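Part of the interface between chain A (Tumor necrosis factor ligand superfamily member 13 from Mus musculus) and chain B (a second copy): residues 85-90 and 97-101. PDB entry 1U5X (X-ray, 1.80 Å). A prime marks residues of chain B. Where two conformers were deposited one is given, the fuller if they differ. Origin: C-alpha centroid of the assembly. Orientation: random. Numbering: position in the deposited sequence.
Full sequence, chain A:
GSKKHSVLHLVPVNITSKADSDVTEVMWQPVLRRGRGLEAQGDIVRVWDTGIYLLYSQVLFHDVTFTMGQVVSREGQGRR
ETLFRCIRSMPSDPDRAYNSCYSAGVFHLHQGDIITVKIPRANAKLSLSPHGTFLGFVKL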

ATOM      1  N   ARG A  85       7.480   9.228   0.297  1.00 13.69           N
ATOM      2  CA  ARG A  85       8.193   8.777  -0.906  1.00 12.28           C
ATOM      3  C   ARG A  85       8.250   7.238  -0.961  1.00 16.66           C
ATOM      4  O   ARG A  85       8.131   6.564   0.045  1.00 15.81           O
ATOM      5  N   CYS A  86       8.402   6.715  -2.161  1.00 14.44           N
ATOM      6  CA  CYS A  86       8.615   5.303  -2.403  1.00 15.81           C
ATOM      7  C   CYS A  86       9.993   5.173  -3.036  1.00 17.98           C
ATOM      8  O   CYS A  86      10.361   6.028  -3.830  1.00 16.05           O
ATOM      9  N   ILE A  87      10.779   4.168  -2.656  1.00 10.30           N
ATOM     10  CA  ILE A  87      12.127   3.994  -3.232  1.00 14.19           C
ATOM     11  C   ILE A  87      12.372   2.529  -3.615  1.00 16.97           C
ATOM     12  O   ILE A  87      12.077   1.651  -2.821  1.00 14.92           O
ATOM     13  N   ARG A  88      12.949   2.269  -4.797  1.00 15.78           N
ATOM     14  CA  ARG A  88      13.207   0.905  -5.283  1.00 19.09           C
ATOM     15  C   ARG A  88      14.501   0.830  -6.035  1.00 21.59           C
ATOM     16  O   ARG A  88      14.644   1.531  -7.016  1.00 19.87           O
ATOM     17  N   SER A  89      15.408  -0.052  -5.623  1.00 19.70           N
ATOM     18  CA  SER A  89      16.570  -0.381  -6.446  1.00 20.16           C
ATOM     19  C   SER A  89      16.110  -1.203  -7.658  1.00 20.87           C
ATOM     20  O   SER A  89      15.154  -2.004  -7.577  1.00 19.26           O
ATOM     21  N   MET A  90      16.760  -0.957  -8.791  1.00 18.04           N
ATOM     22  CA  MET A  90      16.438  -1.622 -10.041  1.00 19.70           C
ATOM     23  C   MET A  90      17.582  -2.561 -10.404  1.00 22.76           C
ATOM     24  O   MET A  90      18.752  -2.232 -10.155  1.00 19.53           O
TER
ATOM     25  N   ALA B  97      20.887  -1.075  -2.689  1.00 33.06           N
ATOM     26  CA  ALA B  97      21.267  -0.227  -1.575  1.00 29.82           C
ATOM     27  C   ALA B  97      20.064   0.404  -0.855  1.00 28.63           C
ATOM     28  O   ALA B  97      20.130   0.719   0.337  1.00 20.73           O
ATOM     29  N   TYR B  98      18.963   0.601  -1.577  1.00 24.81           N
ATOM     30  CA  TYR B  98      17.862   1.383  -1.057  1.00 25.50           C
ATOM     31  C   TYR B  98      16.540   0.786  -1.469  1.00 20.86           C
ATOM     32  O   TYR B  98      16.354   0.404  -2.640  1.00 19.45           O
ATOM     33  N   ASN B  99      15.633   0.691  -0.509  1.00 21.21           N
ATOM     34  CA  ASN B  99      14.303   0.134  -0.763  1.00 17.94           C
ATOM     35  C   ASN B  99      13.319   0.447   0.350  1.00 18.95           C
ATOM     36  O   ASN B  99      13.601   0.170   1.506  1.00 15.66           O
ATOM     37  N   SER B 100      12.144   0.980  -0.004  1.00 14.13           N
ATOM     38  CA  SER B 100      11.047   1.100   0.928  1.00 14.46           C
ATOM     39  C   SER B 100      10.240  -0.198   0.866  1.00 14.58           C
ATOM     40  O   SER B 100      10.146  -0.854  -0.168  1.00 15.01           O
ATOM     41  N   CYS B 101       9.681  -0.583   1.995  1.00 15.63           N
ATOM     42  CA  CYS B 101       8.827  -1.746   2.085  1.00 15.15           C
ATOM     43  C   CYS B 101       7.527  -1.274   2.689  1.00 15.15           C
ATOM     44  O   CYS B 101       7.483  -0.888   3.840  1.00 14.52           O
TER

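When two extended segments meet at a subunit interface, their side chains often do the work that a regular ladder of backbone hydrogen bonds would do inside a sheet. The contact between residues 85-90 of one copy of this TNF-family ligand and residues 97-101 of a second copy is a compact example. The segments run in roughly opposed directions, 152° apart, and bury 361 Å² between them, yet most of the hydrogen bonds that join them use a side-chain atom on at least one side.

Two serines direct their CA-to-CB bonds toward the opposite stretch. Ser100′ adopts the p rotamer (chi1 55°), which places its hydroxyl in front of the incoming backbone: Ile87 N donates to Ser100′ OG over 2.9 Å in an almost linear bond. The backbone of the same serine replies, Ser100′ N donating to Ile87 O, also at 2.9 Å. The side chain thus stands in for a main-chain carbonyl as the acceptor for Ile87 N. Its hydroxyl also packs against Cys86, with Ser100′ OG 3.6 Å from both CA and SG of that residue; Cys86, in the t rotamer, is bonded covalently elsewhere in the structure.

Ser89 uses the m rotamer (chi1 -60°), and this brings OG to 2.7 Å from Tyr98′ O, to which it donates. A weak bond from Ala97′ N reaches the same Ser89 OG at 3.5 Å, so the hydroxyl acts as both donor and acceptor. The amide of Ser89 is shared: Ser89 N donates to Asn99′ OD1 at 3.0 Å and, weakly and at a poor angle, to Tyr98′ O at 3.2 Å.

A side chain need not start toward its partner to reach it. Arg88 sets out away from the other stretch, with chi1 at m, but chi2 lies between wells at -104° and chi3 is t, and the chain curls back until NH1 donates to Ser100′ O at 2.7 Å. That carbonyl lies at the edge of the guanidinium, near its plane, where an N-H can address it. Arg88 NE is satisfied elsewhere in the structure. Asn99′ behaves similarly: its CB points away, but chi1 of -82° and chi2 of -53° turn the amide back, so that OD1 accepts from Ser89 N and lies 3.3 Å from Arg88 CA. Asn99′ ND2 is hydrogen-bonded elsewhere. Water 1 extends this polar cluster: its oxygen lies 2.7 Å from Ser89 O and 2.9 Å from Asn99′ OD1, and it can donate to either.

Apolar packing is modest. Ile87, with chi1 m and chi2 t, points sideways and rests its CG2 4.0 Å from Tyr98′ CB. Tyr98′ also takes the m rotamer, but its ring leads away, leaving the base of the side chain to meet the isoleucine. Met90, m at all three chi angles, points away and makes no contact with the other stretch.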

ATOM      1  CB  ARG A  85       9.564   9.453  -0.992  0.50 16.63           C
ATOM      2  CG  ARG A  85      10.714   8.620  -0.463  0.50 21.51           C
ATOM      3  CD  ARG A  85      12.040   9.366  -0.158  0.50 24.75           C
ATOM      4  NE  ARG A  85      12.484  10.348  -1.152  0.50 23.03           N
ATOM      5  CZ  ARG A  85      12.743  11.637  -0.908  0.50 23.39           C
ATOM      6  NH1 ARG A  85      12.584  12.167   0.301  0.50 22.88           N
ATOM      7  NH2 ARG A  85      13.170  12.414  -1.892  0.50 28.87           N
ATOM      8  CB  CYS A  86       7.522   4.816  -3.332  1.00 16.04           C
ATOM      9  SG  CYS A  86       7.528   3.047  -3.465  1.00 17.55           S
ATOM     10  CB  ILE A  87      13.239   4.462  -2.234  1.00 18.16           C
ATOM     11  CG1 ILE A  87      12.960   5.855  -1.691  1.00 23.54           C
ATOM     12  CG2 ILE A  87      14.575   4.489  -2.932  1.00 20.24           C
ATOM     13  CD1 ILE A  87      13.654   6.108  -0.416  1.00 32.69           C
ATOM     14  CB  ARG A  88      12.148   0.460  -6.298  1.00 22.42           C
ATOM     15  CG  ARG A  88      10.839   0.151  -5.727  1.00 30.59           C
ATOM     16  CD  ARG A  88      10.504  -1.324  -5.612  1.00 33.57           C
ATOM     17  NE  ARG A  88       9.338  -1.446  -4.762  1.00 37.76           N
ATOM     18  CZ  ARG A  88       9.262  -1.031  -3.498  1.00 44.16           C
ATOM     19  NH1 ARG A  88      10.309  -0.503  -2.872  1.00 43.05           N
ATOM     20  NH2 ARG A  88       8.115  -1.150  -2.844  1.00 51.55           N
ATOM     21  CB  SER A  89      17.600  -1.150  -5.638  1.00 24.67           C
ATOM     22  OG  SER A  89      18.037  -0.368  -4.545  1.00 29.36           O
ATOM     23  CB  MET A  90      16.225  -0.582 -11.150  1.00 18.48           C
ATOM     24  CG  MET A  90      15.069   0.389 -10.909  1.00 18.40           C
ATOM     25  SD  MET A  90      13.449  -0.409 -10.753  1.00 18.83           S
ATOM     26  CE  MET A  90      13.393  -1.443 -12.321  1.00 18.84           C
TER
ATOM     27  CB  ALA B  97      22.209   0.846  -2.071  1.00 32.32           C
ATOM     28  CB  TYR B  98      17.921   2.810  -1.577  1.00 25.18           C
ATOM     29  CG  TYR B  98      19.198   3.535  -1.273  1.00 24.16           C
ATOM     30  CD1 TYR B  98      20.288   3.434  -2.125  1.00 26.01           C
ATOM     31  CD2 TYR B  98      19.318   4.338  -0.142  1.00 24.84           C
ATOM     32  CE1 TYR B  98      21.463   4.101  -1.852  1.00 24.05           C
ATOM     33  CE2 TYR B  98      20.484   5.020   0.135  1.00 25.15           C
ATOM     34  CZ  TYR B  98      21.557   4.894  -0.722  1.00 26.19           C
ATOM     35  OH  TYR B  98      22.727   5.563  -0.469  1.00 23.89           O
ATOM     36  CB  ASN B  99      14.396  -1.400  -0.877  1.00 17.88           C
ATOM     37  CG  ASN B  99      14.828  -1.881  -2.252  1.00 22.85           C
ATOM     38  OD1 ASN B  99      14.243  -1.516  -3.265  1.00 17.90           O
ATOM     39  ND2 ASN B  99      15.841  -2.760  -2.284  1.00 23.33           N
ATOM     40  CB  SER B 100      10.163   2.343   0.625  1.00 15.39           C
ATOM     41  OG  SER B 100       9.676   2.351  -0.700  1.00 14.17           O
ATOM     42  CB  CYS B 101       9.507  -2.809   2.952  1.00 15.43           C
ATOM     43  SG  CYS B 101       9.055  -4.475   2.527  1.00 16.42           S
TER
HETATM   44  O   HOH W   1      13.710  -3.165  -5.591  1.00 36.63           O